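PDB 2R8Q: class I phosphodiesterase PDEB1 from Leishmania major, which belongs to the cyclic-nucleotide phosphodiesterase family, an all-helical metal-binding fold, and holds zinc, magnesium and 3-isobutyl-1-methylxanthine in its catalytic domain. Local coordinates for residues F38-R49 with Y103-T114. Numbering follows the deposited sequence.
Sequences FTSPGFNLFEVR and YHVVDVCQTLHT. With ZN (zinc ion), chain C.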
ATOM      1  N   PHE A  38      -5.670 -34.532   1.581  1.00 20.95           N
ATOM      2  CA  PHE A  38      -5.788 -33.083   1.466  1.00 20.17           C
ATOM      3  C   PHE A  38      -6.775 -32.628   0.392  1.00 20.75           C
ATOM      4  O   PHE A  38      -7.123 -31.451   0.331  1.00 19.94           O
ATOM      5  CB  PHE A  38      -4.407 -32.479   1.203  1.00 19.87           C
ATOM      6  CG  PHE A  38      -3.391 -32.806   2.268  1.00 20.13           C
ATOM      7  CD1 PHE A  38      -2.051 -32.982   1.936  1.00 20.53           C
ATOM      8  CD2 PHE A  38      -3.772 -32.936   3.601  1.00 19.67           C
ATOM      9  CE1 PHE A  38      -1.105 -33.286   2.915  1.00 21.01           C
ATOM     10  CE2 PHE A  38      -2.833 -33.240   4.588  1.00 20.28           C
ATOM     11  CZ  PHE A  38      -1.497 -33.416   4.243  1.00 19.88           C
ATOM     12  N   THR A  39      -7.237 -33.555  -0.444  1.00 21.37           N
ATOM     13  CA  THR A  39      -8.187 -33.200  -1.497  1.00 20.52           C
ATOM     14  C   THR A  39      -9.634 -33.415  -1.063  1.00 20.38           C
ATOM     15  O   THR A  39     -10.558 -33.121  -1.815  1.00 21.67           O
ATOM     16  CB  THR A  39      -7.966 -34.034  -2.787  1.00 22.38           C
ATOM     17  OG1 THR A  39      -8.396 -35.384  -2.567  1.00 23.22           O
ATOM     18  CG2 THR A  39      -6.502 -34.033  -3.186  1.00 21.57           C
ATOM     19  N   SER A  40      -9.831 -33.915   0.156  1.00 19.78           N
ATOM     20  CA  SER A  40     -11.177 -34.199   0.652  1.00 20.25           C
ATOM     21  C   SER A  40     -11.857 -33.107   1.470  1.00 19.64           C
ATOM     22  O   SER A  40     -11.216 -32.419   2.261  1.00 19.75           O
ATOM     23  CB  SER A  40     -11.150 -35.481   1.490  1.00 22.08           C
ATOM     24  OG  SER A  40     -12.407 -35.717   2.098  1.00 24.49           O
ATOM     25  N   PRO A  41     -13.178 -32.939   1.289  1.00 21.14           N
ATOM     26  CA  PRO A  41     -13.921 -31.923   2.039  1.00 20.87           C
ATOM     27  C   PRO A  41     -13.885 -32.274   3.527  1.00 21.93           C
ATOM     28  O   PRO A  41     -14.087 -31.418   4.389  1.00 23.54           O
ATOM     29  CB  PRO A  41     -15.331 -32.029   1.463  1.00 22.35           C
ATOM     30  CG  PRO A  41     -15.086 -32.457   0.054  1.00 22.91           C
ATOM     31  CD  PRO A  41     -14.019 -33.514   0.224  1.00 20.39           C
ATOM     32  N   GLY A  42     -13.621 -33.546   3.809  1.00 21.80           N
ATOM     33  CA  GLY A  42     -13.569 -34.026   5.178  1.00 21.06           C
ATOM     34  C   GLY A  42     -12.249 -33.812   5.892  1.00 20.88           C
ATOM     35  O   GLY A  42     -12.133 -34.114   7.082  1.00 20.88           O
ATOM     36  N   PHE A  43     -11.247 -33.308   5.177  1.00 20.31           N
ATOM     37  CA  PHE A  43      -9.949 -33.048   5.787  1.00 19.08           C
ATOM     38  C   PHE A  43     -10.137 -32.068   6.940  1.00 19.21           C
ATOM     39  O   PHE A  43     -10.803 -31.042   6.786  1.00 19.80           O
ATOM     40  CB  PHE A  43      -8.977 -32.455   4.764  1.00 19.00           C
ATOM     41  CG  PHE A  43      -7.710 -31.935   5.375  1.00 20.21           C
ATOM     42  CD1 PHE A  43      -6.799 -32.803   5.967  1.00 19.51           C
ATOM     43  CD2 PHE A  43      -7.443 -30.570   5.389  1.00 19.36           C
ATOM     44  CE1 PHE A  43      -5.637 -32.319   6.567  1.00 19.46           C
ATOM     45  CE2 PHE A  43      -6.286 -30.074   5.985  1.00 18.20           C
ATOM     46  CZ  PHE A  43      -5.378 -30.951   6.577  1.00 20.31           C
ATOM     47  N   ASN A  44      -9.549 -32.385   8.091  1.00 18.12           N
ATOM     48  CA  ASN A  44      -9.664 -31.538   9.275  1.00 18.04           C
ATOM     49  C   ASN A  44      -8.304 -30.960   9.669  1.00 18.75           C
ATOM     50  O   ASN A  44      -7.468 -31.649  10.256  1.00 18.62           O
ATOM     51  CB  ASN A  44     -10.244 -32.361  10.434  1.00 18.54           C
ATOM     52  CG  ASN A  44     -10.454 -31.540  11.692  1.00 20.51           C
ATOM     53  OD1 ASN A  44     -10.145 -30.350  11.735  1.00 23.16           O
ATOM     54  ND2 ASN A  44     -10.988 -32.178  12.726  1.00 22.10           N
ATOM     55  N   LEU A  45      -8.088 -29.686   9.349  1.00 16.44           N
ATOM     56  CA  LEU A  45      -6.825 -29.030   9.665  1.00 15.63           C
ATOM     57  C   LEU A  45      -6.545 -28.968  11.165  1.00 15.76           C
ATOM     58  O   LEU A  45      -5.388 -28.915  11.572  1.00 16.99           O
ATOM     59  CB  LEU A  45      -6.793 -27.616   9.061  1.00 15.69           C
ATOM     60  CG  LEU A  45      -5.500 -26.806   9.230  1.00 14.28           C
ATOM     61  CD1 LEU A  45      -4.314 -27.540   8.608  1.00 16.66           C
ATOM     62  CD2 LEU A  45      -5.678 -25.445   8.566  1.00 15.57           C
ATOM     63  N   PHE A  46      -7.588 -28.972  11.991  1.00 16.34           N
ATOM     64  CA  PHE A  46      -7.365 -28.925  13.433  1.00 16.59           C
ATOM     65  C   PHE A  46      -6.690 -30.198  13.920  1.00 18.45           C
ATOM     66  O   PHE A  46      -5.928 -30.167  14.884  1.00 19.29           O
ATOM     67  CB  PHE A  46      -8.675 -28.711  14.196  1.00 16.58           C
ATOM     68  CG  PHE A  46      -9.219 -27.318  14.083  1.00 16.61           C
ATOM     69  CD1 PHE A  46     -10.250 -27.031  13.197  1.00 15.95           C
ATOM     70  CD2 PHE A  46      -8.685 -26.286  14.851  1.00 16.51           C
ATOM     71  CE1 PHE A  46     -10.745 -25.735  13.074  1.00 16.51           C
ATOM     72  CE2 PHE A  46      -9.169 -24.984  14.737  1.00 16.58           C
ATOM     73  CZ  PHE A  46     -10.204 -24.708  13.845  1.00 15.68           C
ATOM     74  N   GLU A  47      -6.969 -31.312  13.253  1.00 19.45           N
ATOM     75  CA  GLU A  47      -6.363 -32.585  13.632  1.00 20.85           C
ATOM     76  C   GLU A  47      -4.856 -32.488  13.418  1.00 21.27           C
ATOM     77  O   GLU A  47      -4.069 -32.890  14.275  1.00 21.99           O
ATOM     78  CB  GLU A  47      -6.932 -33.721  12.786  1.00 23.67           C
ATOM     79  CG  GLU A  47      -6.558 -35.104  13.288  1.00 30.88           C
ATOM     80  CD  GLU A  47      -6.931 -36.195  12.307  1.00 34.23           C
ATOM     81  OE1 GLU A  47      -8.026 -36.110  11.711  1.00 35.61           O
ATOM     82  OE2 GLU A  47      -6.131 -37.140  12.137  1.00 37.65           O
ATOM     83  N   VAL A  48      -4.461 -31.951  12.266  1.00 20.23           N
ATOM     84  CA  VAL A  48      -3.048 -31.781  11.945  1.00 19.13           C
ATOM     85  C   VAL A  48      -2.379 -30.836  12.940  1.00 18.79           C
ATOM     86  O   VAL A  48      -1.263 -31.087  13.394  1.00 19.99           O
ATOM     87  CB  VAL A  48      -2.862 -31.209  10.517  1.00 17.46           C
ATOM     88  CG1 VAL A  48      -1.403 -30.849  10.282  1.00 19.01           C
ATOM     89  CG2 VAL A  48      -3.325 -32.223   9.488  1.00 19.20           C
ATOM     90  N   ARG A  49      -3.064 -29.749  13.280  1.00 18.59           N
ATOM     91  CA  ARG A  49      -2.523 -28.771  14.215  1.00 18.25           C
ATOM     92  C   ARG A  49      -2.304 -29.344  15.608  1.00 19.73           C
ATOM     93  O   ARG A  49      -1.281 -29.091  16.240  1.00 20.53           O
ATOM     94  CB  ARG A  49      -3.453 -27.557  14.310  1.00 19.17           C
ATOM     95  CG  ARG A  49      -3.479 -26.715  13.048  1.00 18.71           C
ATOM     96  CD  ARG A  49      -4.559 -25.654  13.119  1.00 19.22           C
ATOM     97  NE  ARG A  49      -4.322 -24.674  14.178  1.00 19.29           N
ATOM     98  CZ  ARG A  49      -5.127 -23.644  14.422  1.00 20.69           C
ATOM     99  NH1 ARG A  49      -6.215 -23.467  13.685  1.00 19.46           N
ATOM    100  NH2 ARG A  49      -4.845 -22.787  15.396  1.00 21.92           N
ATOM    101  N   TYR A 103      -3.217 -20.503   9.507  1.00 13.06           N
ATOM    102  CA  TYR A 103      -4.130 -21.635   9.369  1.00 13.76           C
ATOM    103  C   TYR A 103      -5.401 -21.301   8.598  1.00 14.05           C
ATOM    104  O   TYR A 103      -5.953 -22.159   7.909  1.00 14.97           O
ATOM    105  CB  TYR A 103      -4.482 -22.201  10.742  1.00 14.09           C
ATOM    106  CG  TYR A 103      -3.264 -22.613  11.533  1.00 14.72           C
ATOM    107  CD1 TYR A 103      -2.950 -21.987  12.738  1.00 15.66           C
ATOM    108  CD2 TYR A 103      -2.412 -23.617  11.068  1.00 15.58           C
ATOM    109  CE1 TYR A 103      -1.819 -22.350  13.465  1.00 16.37           C
ATOM    110  CE2 TYR A 103      -1.274 -23.985  11.787  1.00 17.12           C
ATOM    111  CZ  TYR A 103      -0.984 -23.348  12.982  1.00 17.06           C
ATOM    112  OH  TYR A 103       0.135 -23.696  13.707  1.00 19.83           O
ATOM    113  N   HIS A 104      -5.873 -20.064   8.713  1.00 13.23           N
ATOM    114  CA  HIS A 104      -7.071 -19.666   7.983  1.00 12.67           C
ATOM    115  C   HIS A 104      -6.833 -19.694   6.478  1.00 13.55           C
ATOM    116  O   HIS A 104      -7.684 -20.164   5.727  1.00 14.12           O
ATOM    117  CB  HIS A 104      -7.519 -18.253   8.387  1.00 12.44           C
ATOM    118  CG  HIS A 104      -8.496 -17.629   7.432  1.00 12.35           C
ATOM    119  ND1 HIS A 104      -9.767 -18.128   7.230  1.00 12.77           N
ATOM    120  CD2 HIS A 104      -8.395 -16.531   6.647  1.00 13.41           C
ATOM    121  CE1 HIS A 104     -10.407 -17.358   6.366  1.00 13.15           C
ATOM    122  NE2 HIS A 104      -9.597 -16.382   5.997  1.00 14.70           N
ATOM    123  N   VAL A 105      -5.683 -19.196   6.022  1.00 12.95           N
ATOM    124  CA  VAL A 105      -5.449 -19.189   4.578  1.00 13.41           C
ATOM    125  C   VAL A 105      -5.119 -20.578   4.046  1.00 13.02           C
ATOM    126  O   VAL A 105      -5.423 -20.890   2.899  1.00 14.11           O
ATOM    127  CB  VAL A 105      -4.366 -18.149   4.155  1.00 13.32           C
ATOM    128  CG1 VAL A 105      -4.807 -16.753   4.597  1.00 14.02           C
ATOM    129  CG2 VAL A 105      -3.004 -18.494   4.741  1.00 13.74           C
ATOM    130  N   VAL A 106      -4.518 -21.421   4.882  1.00 14.00           N
ATOM    131  CA  VAL A 106      -4.229 -22.790   4.477  1.00 14.23           C
ATOM    132  C   VAL A 106      -5.597 -23.453   4.293  1.00 13.83           C
ATOM    133  O   VAL A 106      -5.830 -24.184   3.326  1.00 13.74           O
ATOM    134  CB  VAL A 106      -3.421 -23.534   5.569  1.00 13.84           C
ATOM    135  CG1 VAL A 106      -3.414 -25.040   5.296  1.00 16.43           C
ATOM    136  CG2 VAL A 106      -1.995 -22.993   5.600  1.00 15.16           C
ATOM    137  N   ASP A 107      -6.510 -23.176   5.221  1.00 13.78           N
ATOM    138  CA  ASP A 107      -7.859 -23.723   5.139  1.00 14.15           C
ATOM    139  C   ASP A 107      -8.592 -23.240   3.885  1.00 14.68           C
ATOM    140  O   ASP A 107      -9.224 -24.031   3.195  1.00 14.07           O
ATOM    141  CB  ASP A 107      -8.662 -23.337   6.385  1.00 14.56           C
ATOM    142  CG  ASP A 107     -10.116 -23.754   6.296  1.00 15.39           C
ATOM    143  OD1 ASP A 107     -10.382 -24.940   6.006  1.00 16.10           O
ATOM    144  OD2 ASP A 107     -10.996 -22.894   6.526  1.00 16.93           O
ATOM    145  N   VAL A 108      -8.515 -21.946   3.582  1.00 13.41           N
ATOM    146  CA  VAL A 108      -9.200 -21.435   2.399  1.00 13.99           C
ATOM    147  C   VAL A 108      -8.621 -22.065   1.132  1.00 14.26           C
ATOM    148  O   VAL A 108      -9.360 -22.409   0.213  1.00 14.87           O
ATOM    149  CB  VAL A 108      -9.115 -19.887   2.328  1.00 13.84           C
ATOM    150  CG1 VAL A 108      -9.678 -19.378   1.006  1.00 14.20           C
ATOM    151  CG2 VAL A 108      -9.905 -19.284   3.481  1.00 14.88           C
ATOM    152  N   CYS A 109      -7.301 -22.231   1.097  1.00 13.89           N
ATOM    153  CA  CYS A 109      -6.644 -22.834  -0.060  1.00 13.49           C
ATOM    154  C   CYS A 109      -7.134 -24.270  -0.255  1.00 14.27           C
ATOM    155  O   CYS A 109      -7.560 -24.649  -1.346  1.00 13.52           O
ATOM    156  CB  CYS A 109      -5.126 -22.810   0.143  1.00 14.47           C
ATOM    157  SG  CYS A 109      -4.151 -23.501  -1.221  1.00 15.76           S
ATOM    158  N   GLN A 110      -7.090 -25.058   0.813  1.00 13.93           N
ATOM    159  CA  GLN A 110      -7.525 -26.452   0.757  1.00 13.76           C
ATOM    160  C   GLN A 110      -9.005 -26.561   0.393  1.00 14.07           C
ATOM    161  O   GLN A 110      -9.411 -27.431  -0.390  1.00 14.21           O
ATOM    162  CB  GLN A 110      -7.255 -27.120   2.111  1.00 14.79           C
ATOM    163  CG  GLN A 110      -7.419 -28.642   2.151  1.00 17.27           C
ATOM    164  CD  GLN A 110      -8.855 -29.094   2.354  1.00 16.29           C
ATOM    165  OE1 GLN A 110      -9.612 -28.478   3.106  1.00 17.05           O
ATOM    166  NE2 GLN A 110      -9.231 -30.190   1.701  1.00 17.58           N
ATOM    167  N   THR A 111      -9.810 -25.664   0.952  1.00 13.17           N
ATOM    168  CA  THR A 111     -11.244 -25.654   0.693  1.00 13.53           C
ATOM    169  C   THR A 111     -11.526 -25.339  -0.777  1.00 13.94           C
ATOM    170  O   THR A 111     -12.385 -25.967  -1.405  1.00 15.51           O
ATOM    171  CB  THR A 111     -11.947 -24.618   1.589  1.00 14.16           C
ATOM    172  OG1 THR A 111     -11.753 -24.969   2.965  1.00 14.75           O
ATOM    173  CG2 THR A 111     -13.433 -24.566   1.286  1.00 15.59           C
ATOM    174  N   LEU A 112     -10.800 -24.375  -1.334  1.00 13.85           N
ATOM    175  CA  LEU A 112     -11.002 -24.026  -2.734  1.00 13.10           C
ATOM    176  C   LEU A 112     -10.654 -25.206  -3.629  1.00 13.45           C
ATOM    177  O   LEU A 112     -11.291 -25.414  -4.662  1.00 15.74           O
ATOM    178  CB  LEU A 112     -10.161 -22.804  -3.112  1.00 14.31           C
ATOM    179  CG  LEU A 112     -10.688 -21.488  -2.536  1.00 16.36           C
ATOM    180  CD1 LEU A 112      -9.713 -20.364  -2.844  1.00 17.17           C
ATOM    181  CD2 LEU A 112     -12.058 -21.185  -3.125  1.00 21.94           C
ATOM    182  N   HIS A 113      -9.646 -25.981  -3.240  1.00 14.58           N
ATOM    183  CA  HIS A 113      -9.278 -27.141  -4.037  1.00 15.90           C
ATOM    184  C   HIS A 113     -10.489 -28.071  -4.066  1.00 16.85           C
ATOM    185  O   HIS A 113     -10.854 -28.578  -5.125  1.00 15.86           O
ATOM    186  CB  HIS A 113      -8.060 -27.853  -3.439  1.00 17.03           C
ATOM    187  CG  HIS A 113      -7.557 -28.996  -4.268  1.00 18.46           C
ATOM    188  ND1 HIS A 113      -8.211 -30.206  -4.344  1.00 18.83           N
ATOM    189  CD2 HIS A 113      -6.465 -29.108  -5.062  1.00 18.54           C
ATOM    190  CE1 HIS A 113      -7.545 -31.016  -5.146  1.00 18.93           C
ATOM    191  NE2 HIS A 113      -6.480 -30.375  -5.597  1.00 18.93           N
ATOM    192  N   THR A 114     -11.137 -28.274  -2.919  1.00 16.04           N
ATOM    193  CA  THR A 114     -12.300 -29.158  -2.907  1.00 15.89           C
ATOM    194  C   THR A 114     -13.444 -28.619  -3.764  1.00 17.42           C
ATOM    195  O   THR A 114     -14.180 -29.389  -4.372  1.00 17.22           O
ATOM    196  CB  THR A 114     -12.829 -29.446  -1.468  1.00 15.99           C
ATOM    197  OG1 THR A 114     -13.454 -28.279  -0.923  1.00 16.81           O
ATOM    198  CG2 THR A 114     -11.692 -29.892  -0.567  1.00 18.96           C
TER
HETATM  199 ZN    ZN C   1     -10.047 -14.585   4.816  1.00 16.99          ZN
HETATM  200  O   HOH W   1     -10.626 -31.800  -4.251  1.00 21.00           O
HETATM  201  O   HOH W   2     -12.261 -28.766   3.780  1.00 20.13           O
HETATM  202  O   HOH W   3     -10.884 -12.740   4.074  1.00 17.59           O
HETATM  203  O   HOH W   4     -11.477 -13.937   6.482  1.00 18.68           O
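The amide nitrogen of Gln110 is spent on two backbone carbonyls of the loop 38-44: NE2 donates to Phe38 O at 2.8 Å, nearly straight (N-H...O 166°) and in the plane of the amide, and to Ser40 O at 3.0 Å, more bent and tilted from that plane. Ser40 O also takes Phe43 N, which closes the type I turn Ser40-Phe43 from the opposite face of the carbonyl. A bend at chi2 (-83°) brings the Gln110 amide to the Phe38 and Ser40 carbonyls; its OE1 accepts from a water that also donates to Pro41 O. With both amide ends engaged, the rotation of the group is well defined. Phe43 CD2 packs obliquely on Gln110 CD (3.7 Å), the ring steeply inclined to the amide.

At the start of the turn, Thr114 CG2 lies 3.6 Å from Thr39 O and also meets the Ser40 carbonyl carbon, and Thr39 CG2 lies beside His113, whose ND1 shares a water with Thr39 O. Toward the N-terminal end of helix 102-118, Leu45 CD2 comes within 3.4 Å of Tyr103 O and also packs on Val106 CG1. Arg49, its chain bent at chi3, lays its guanidinium flat on one face of the Tyr103 ring, centres 3.8 Å apart and planes at 11°; CD rests over the same face as a CH-pi contact, while the cation-pi contact from CZ is off-centre.

His104 turns away from this interface to bind zinc, completed by His140, Asp141, Asp254 and two waters. In this all-helical phosphodiesterase catalytic domain of the HD superfamily, the contact thus lays a turn and the first turn of helix 45-51 across the side of helix 102-118 away from the zinc; helix 55-68 touches Tyr103 and Val106, helix 262-285 meets Phe46 and Asp107, and helix 127-139 packs against Val108, Cys109 and Leu112.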